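Local coordinates for protein IclR transcriptional regulator (Thermotoga maritima, PDB 1MKM) that probably binds DNA as a winged helix-turn-helix transcription regulator of the IclR family and carries zinc in its C-terminal domain, at residues I80-R94 with V235-L247. Residues are numbered along the deposited sequence; the frame is centred on the assembly and turned at random.
Sequences IRDIAHDHLVDIMKR and VLKEKAEEISRKL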
loop_
_atom_site.group_PDB
_atom_site.type_symbol
_atom_site.label_atom_id
_atom_site.label_comp_id
_atom_site.label_asym_id
_atom_site.label_seq_id
_atom_site.Cartn_x
_atom_site.Cartn_y
_atom_site.Cartn_z
ATOM N N ILE B 80 -11.334 11.905 31.101
ATOM C CA ILE B 80 -11.677 12.997 30.201
ATOM C C ILE B 80 -11.541 12.576 28.732
ATOM O O ILE B 80 -12.363 12.936 27.887
ATOM C CB ILE B 80 -10.756 14.221 30.448
ATOM C CG1 ILE B 80 -11.272 15.431 29.666
ATOM C CG2 ILE B 80 -9.328 13.911 29.974
ATOM C CD1 ILE B 80 -10.381 16.641 29.777
ATOM N N ARG B 81 -10.501 11.812 28.430
ATOM C CA ARG B 81 -10.245 11.377 27.064
ATOM C C ARG B 81 -11.464 10.714 26.419
ATOM O O ARG B 81 -11.879 11.086 25.315
ATOM C CB ARG B 81 -9.040 10.427 27.034
ATOM C CG ARG B 81 -8.614 10.046 25.635
ATOM C CD ARG B 81 -7.481 9.066 25.644
ATOM N NE ARG B 81 -7.399 8.366 24.372
ATOM C CZ ARG B 81 -6.954 8.906 23.240
ATOM N NH1 ARG B 81 -6.540 10.166 23.207
ATOM N NH2 ARG B 81 -6.921 8.181 22.131
ATOM N N ASP B 82 -12.041 9.735 27.105
ATOM C CA ASP B 82 -13.211 9.035 26.583
ATOM C C ASP B 82 -14.459 9.901 26.657
ATOM O O ASP B 82 -15.399 9.726 25.882
ATOM C CB ASP B 82 -13.428 7.733 27.358
ATOM C CG ASP B 82 -12.582 6.605 26.825
ATOM O OD1 ASP B 82 -13.066 5.869 25.940
ATOM O OD2 ASP B 82 -11.427 6.465 27.276
ATOM N N ILE B 83 -14.463 10.834 27.598
ATOM C CA ILE B 83 -15.585 11.739 27.770
ATOM C C ILE B 83 -15.617 12.763 26.637
ATOM O O ILE B 83 -16.675 13.294 26.286
ATOM C CB ILE B 83 -15.467 12.481 29.108
ATOM C CG1 ILE B 83 -16.000 11.607 30.234
ATOM C CG2 ILE B 83 -16.213 13.800 29.069
ATOM C CD1 ILE B 83 -15.980 12.306 31.562
ATOM N N ALA B 84 -14.457 13.021 26.046
ATOM C CA ALA B 84 -14.367 14.017 24.993
ATOM C C ALA B 84 -14.140 13.504 23.572
ATOM O O ALA B 84 -14.714 14.037 22.620
ATOM C CB ALA B 84 -13.274 15.037 25.366
ATOM N N HIS B 85 -13.331 12.467 23.418
ATOM C CA HIS B 85 -13.022 11.983 22.080
ATOM C C HIS B 85 -14.031 12.196 20.954
ATOM O O HIS B 85 -13.646 12.665 19.883
ATOM C CB HIS B 85 -12.639 10.512 22.070
ATOM C CG HIS B 85 -12.120 10.068 20.739
ATOM N ND1 HIS B 85 -10.932 10.539 20.217
ATOM C CD2 HIS B 85 -12.670 9.293 19.778
ATOM C CE1 HIS B 85 -10.777 10.078 18.990
ATOM N NE2 HIS B 85 -11.818 9.319 18.698
ATOM N N ASP B 86 -15.302 11.859 21.160
ATOM C CA ASP B 86 -16.276 12.029 20.084
ATOM C C ASP B 86 -16.623 13.477 19.789
ATOM O O ASP B 86 -16.825 13.857 18.629
ATOM C CB ASP B 86 -17.541 11.219 20.361
ATOM C CG ASP B 86 -17.297 9.728 20.251
ATOM O OD1 ASP B 86 -16.486 9.336 19.393
ATOM O OD2 ASP B 86 -17.908 8.946 21.008
ATOM N N HIS B 87 -16.696 14.296 20.827
ATOM C CA HIS B 87 -16.984 15.700 20.615
ATOM C C HIS B 87 -15.860 16.269 19.773
ATOM O O HIS B 87 -16.062 17.186 18.992
ATOM C CB HIS B 87 -17.081 16.430 21.947
ATOM C CG HIS B 87 -18.269 16.020 22.755
ATOM N ND1 HIS B 87 -18.468 14.722 23.175
ATOM C CD2 HIS B 87 -19.331 16.728 23.205
ATOM C CE1 HIS B 87 -19.602 14.649 23.849
ATOM N NE2 HIS B 87 -20.145 15.853 23.882
ATOM N N LEU B 88 -14.671 15.702 19.928
ATOM C CA LEU B 88 -13.516 16.153 19.166
ATOM C C LEU B 88 -13.689 15.750 17.709
ATOM O O LEU B 88 -13.495 16.560 16.808
ATOM C CB LEU B 88 -12.231 15.554 19.741
ATOM C CG LEU B 88 -11.959 15.846 21.224
ATOM C CD1 LEU B 88 -10.709 15.085 21.662
ATOM C CD2 LEU B 88 -11.779 17.354 21.465
ATOM N N VAL B 89 -14.068 14.498 17.481
ATOM C CA VAL B 89 -14.277 14.017 16.122
ATOM C C VAL B 89 -15.374 14.869 15.478
ATOM O O VAL B 89 -15.299 15.208 14.295
ATOM C CB VAL B 89 -14.692 12.518 16.105
ATOM C CG1 VAL B 89 -14.877 12.041 14.682
ATOM C CG2 VAL B 89 -13.623 11.667 16.794
ATOM N N ASP B 90 -16.379 15.242 16.266
ATOM C CA ASP B 90 -17.454 16.057 15.727
ATOM C C ASP B 90 -16.944 17.460 15.378
ATOM O O ASP B 90 -17.263 17.996 14.305
ATOM C CB ASP B 90 -18.619 16.115 16.723
ATOM C CG ASP B 90 -19.860 16.822 16.155
ATOM O OD1 ASP B 90 -20.162 16.700 14.942
ATOM O OD2 ASP B 90 -20.547 17.491 16.949
ATOM N N ILE B 91 -16.135 18.040 16.264
ATOM C CA ILE B 91 -15.583 19.368 16.025
ATOM C C ILE B 91 -14.769 19.354 14.742
ATOM O O ILE B 91 -14.741 20.339 14.014
ATOM C CB ILE B 91 -14.664 19.833 17.182
ATOM C CG1 ILE B 91 -15.450 19.872 18.495
ATOM C CG2 ILE B 91 -14.089 21.215 16.862
ATOM C CD1 ILE B 91 -14.628 20.262 19.694
ATOM N N MET B 92 -14.100 18.237 14.463
ATOM C CA MET B 92 -13.299 18.153 13.250
ATOM C C MET B 92 -14.160 18.020 11.989
ATOM O O MET B 92 -13.817 18.550 10.923
ATOM C CB MET B 92 -12.343 16.972 13.332
ATOM C CG MET B 92 -11.514 16.757 12.075
ATOM S SD MET B 92 -12.356 15.855 10.739
ATOM C CE MET B 92 -12.483 14.255 11.489
ATOM N N LYS B 93 -15.273 17.306 12.112
ATOM C CA LYS B 93 -16.157 17.100 10.976
ATOM C C LYS B 93 -16.999 18.332 10.690
ATOM O O LYS B 93 -17.476 18.516 9.570
ATOM C CB LYS B 93 -17.044 15.889 11.227
ATOM C CG LYS B 93 -16.244 14.626 11.414
ATOM C CD LYS B 93 -17.106 13.503 11.944
ATOM C CE LYS B 93 -17.898 12.852 10.838
ATOM N NZ LYS B 93 -16.978 12.220 9.859
ATOM N N ARG B 94 -17.165 19.184 11.698
ATOM C CA ARG B 94 -17.943 20.401 11.525
ATOM C C ARG B 94 -17.089 21.637 11.278
ATOM O O ARG B 94 -17.624 22.733 11.119
ATOM C CB ARG B 94 -18.851 20.626 12.731
ATOM C CG ARG B 94 -19.750 19.439 13.007
ATOM C CD ARG B 94 -20.874 19.789 13.950
ATOM N NE ARG B 94 -20.412 20.116 15.291
ATOM C CZ ARG B 94 -21.195 20.600 16.246
ATOM N NH1 ARG B 94 -22.481 20.821 16.003
ATOM N NH2 ARG B 94 -20.697 20.853 17.446
ATOM N N VAL B 235 -18.158 26.409 18.250
ATOM C CA VAL B 235 -18.265 24.957 18.363
ATOM C C VAL B 235 -17.400 24.489 19.527
ATOM O O VAL B 235 -17.746 23.547 20.241
ATOM C CB VAL B 235 -17.790 24.248 17.070
ATOM C CG1 VAL B 235 -18.094 22.760 17.146
ATOM C CG2 VAL B 235 -18.468 24.861 15.862
ATOM N N LEU B 236 -16.277 25.169 19.716
ATOM C CA LEU B 236 -15.346 24.835 20.782
ATOM C C LEU B 236 -16.038 24.957 22.131
ATOM O O LEU B 236 -16.117 23.988 22.896
ATOM C CB LEU B 236 -14.141 25.779 20.717
ATOM C CG LEU B 236 -12.739 25.199 20.923
ATOM C CD1 LEU B 236 -12.592 23.871 20.196
ATOM C CD2 LEU B 236 -11.721 26.203 20.416
ATOM N N LYS B 237 -16.553 26.147 22.420
ATOM C CA LYS B 237 -17.229 26.379 23.687
ATOM C C LYS B 237 -18.418 25.451 23.860
ATOM O O LYS B 237 -18.728 25.038 24.974
ATOM C CB LYS B 237 -17.690 27.835 23.801
ATOM C CG LYS B 237 -17.104 28.565 25.004
ATOM C CD LYS B 237 -17.354 27.808 26.307
ATOM C CE LYS B 237 -16.714 28.527 27.490
ATOM N NZ LYS B 237 -16.865 27.799 28.789
ATOM N N GLU B 238 -19.078 25.115 22.758
ATOM C CA GLU B 238 -20.232 24.225 22.822
ATOM C C GLU B 238 -19.846 22.855 23.378
ATOM O O GLU B 238 -20.522 22.326 24.267
ATOM C CB GLU B 238 -20.859 24.044 21.438
ATOM C CG GLU B 238 -22.073 23.118 21.442
ATOM C CD GLU B 238 -22.520 22.712 20.046
ATOM O OE1 GLU B 238 -22.669 23.602 19.184
ATOM O OE2 GLU B 238 -22.733 21.503 19.813
ATOM N N LYS B 239 -18.770 22.277 22.842
ATOM C CA LYS B 239 -18.305 20.974 23.293
ATOM C C LYS B 239 -17.687 21.146 24.668
ATOM O O LYS B 239 -17.870 20.310 25.547
ATOM C CB LYS B 239 -17.266 20.397 22.319
ATOM C CG LYS B 239 -17.799 20.115 20.915
ATOM C CD LYS B 239 -18.896 19.053 20.939
ATOM C CE LYS B 239 -19.388 18.708 19.532
ATOM N NZ LYS B 239 -20.445 17.657 19.549
ATOM N N ALA B 240 -16.956 22.238 24.858
ATOM C CA ALA B 240 -16.336 22.485 26.154
ATOM C C ALA B 240 -17.381 22.332 27.258
ATOM O O ALA B 240 -17.250 21.487 28.155
ATOM C CB ALA B 240 -15.737 23.881 26.188
ATOM N N GLU B 241 -18.426 23.150 27.185
ATOM C CA GLU B 241 -19.492 23.111 28.173
ATOM C C GLU B 241 -20.014 21.692 28.394
ATOM O O GLU B 241 -20.178 21.255 29.534
ATOM C CB GLU B 241 -20.636 24.035 27.743
ATOM C CG GLU B 241 -21.902 23.857 28.556
ATOM C CD GLU B 241 -22.938 24.915 28.257
ATOM O OE1 GLU B 241 -23.165 25.195 27.056
ATOM O OE2 GLU B 241 -23.525 25.456 29.223
ATOM N N GLU B 242 -20.265 20.971 27.306
ATOM C CA GLU B 242 -20.775 19.603 27.408
ATOM C C GLU B 242 -19.808 18.673 28.128
ATOM O O GLU B 242 -20.217 17.887 28.991
ATOM C CB GLU B 242 -21.078 19.039 26.019
ATOM C CG GLU B 242 -21.328 17.537 26.007
ATOM C CD GLU B 242 -22.615 17.152 26.699
ATOM O OE1 GLU B 242 -22.858 17.643 27.818
ATOM O OE2 GLU B 242 -23.384 16.352 26.124
ATOM N N ILE B 243 -18.530 18.758 27.752
ATOM C CA ILE B 243 -17.473 17.938 28.344
ATOM C C ILE B 243 -17.291 18.302 29.805
ATOM O O ILE B 243 -17.302 17.428 30.680
ATOM C CB ILE B 243 -16.110 18.151 27.637
ATOM C CG1 ILE B 243 -16.211 17.761 26.160
ATOM C CG2 ILE B 243 -15.033 17.327 28.326
ATOM C CD1 ILE B 243 -15.079 18.299 25.302
ATOM N N SER B 244 -17.113 19.594 30.062
ATOM C CA SER B 244 -16.926 20.087 31.417
ATOM C C SER B 244 -17.987 19.500 32.336
ATOM O O SER B 244 -17.687 19.069 33.450
ATOM C CB SER B 244 -17.012 21.605 31.428
ATOM O OG SER B 244 -16.134 22.140 30.458
ATOM N N ARG B 245 -19.226 19.477 31.857
ATOM C CA ARG B 245 -20.329 18.923 32.629
ATOM C C ARG B 245 -19.962 17.546 33.164
ATOM O O ARG B 245 -20.000 17.315 34.373
ATOM C CB ARG B 245 -21.584 18.830 31.759
ATOM C CG ARG B 245 -22.221 20.171 31.470
ATOM C CD ARG B 245 -23.364 20.037 30.492
ATOM N NE ARG B 245 -24.102 21.290 30.353
ATOM C CZ ARG B 245 -25.060 21.497 29.456
ATOM N NH1 ARG B 245 -25.394 20.531 28.608
ATOM N NH2 ARG B 245 -25.690 22.664 29.415
ATOM N N LYS B 246 -19.606 16.636 32.260
ATOM C CA LYS B 246 -19.216 15.282 32.642
ATOM C C LYS B 246 -18.175 15.286 33.764
ATOM O O LYS B 246 -18.169 14.396 34.619
ATOM C CB LYS B 246 -18.670 14.524 31.425
ATOM C CG LYS B 246 -19.717 13.738 30.633
ATOM C CD LYS B 246 -20.924 14.592 30.293
ATOM C CE LYS B 246 -21.872 13.882 29.348
ATOM N NZ LYS B 246 -21.279 13.766 27.991
ATOM N N LEU B 247 -17.298 16.289 33.757
ATOM C CA LEU B 247 -16.269 16.413 34.789
ATOM C C LEU B 247 -16.873 16.917 36.096
ATOM O O LEU B 247 -16.174 17.483 36.939
ATOM C CB LEU B 247 -15.166 17.375 34.339
ATOM C CG LEU B 247 -14.032 16.813 33.478
ATOM C CD1 LEU B 247 -14.570 16.226 32.188
ATOM C CD2 LEU B 247 -13.048 17.931 33.196
#
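K239 runs past the edge of the H87 ring and ends on D90, tying helix 235-246 to helix 80-93. The two helices run nearly antiparallel, their axes 9.6 Å apart at an angle of 160°. K239 CG packs tightly on I91, 3.4 Å from I91 CD1. The bend at chi2 (-63°) then carries K239 CD to the ring edge, 3.3 Å from H87 CD2. NZ of K239 donates to D90 OD2 at 2.6 Å, on the anti lone pair of that oxygen. With an alanine at K239, D90 is likely to lose this partner, and a gap would probably open beside I91 and the H87 ring. Packing is also tight at the other end, where K246 CB lies 3.5 Å from I83 CG2.

The sheet-facing side is apolar and buried, at ordinary contact distances. I243 CD1 rests 3.7 Å from A84 CB, and I243 CG2 meets I83 CG2. At the V235 end of the contact I91 CD1 reaches L236 CD1, and I91 CG1 meets V235 CG1. I91 and L236 both rest on I217 of strand 211-220, while I243 and L247 touch I204 of strand 197-205.

The outer side is charged and looser, with E238, R94 and K246 exposed. R94 sends NH2 to E238 OE2, 3.2 Å away and nearly straight at 166°. The oxygen lies near the guanidinium plane, but the bond comes from above the carboxylate. D90 OD2 lies above the R94 guanidinium plane, offset toward its rim, an ion pair without a directed N-H. D90 and E238 probably offset the closeness of R94 to K239.

These contacts join helices 79-93 and 226-246 side by side on the antiparallel sheet, consistent with the GAF-like fold of the IclR C-terminal domain.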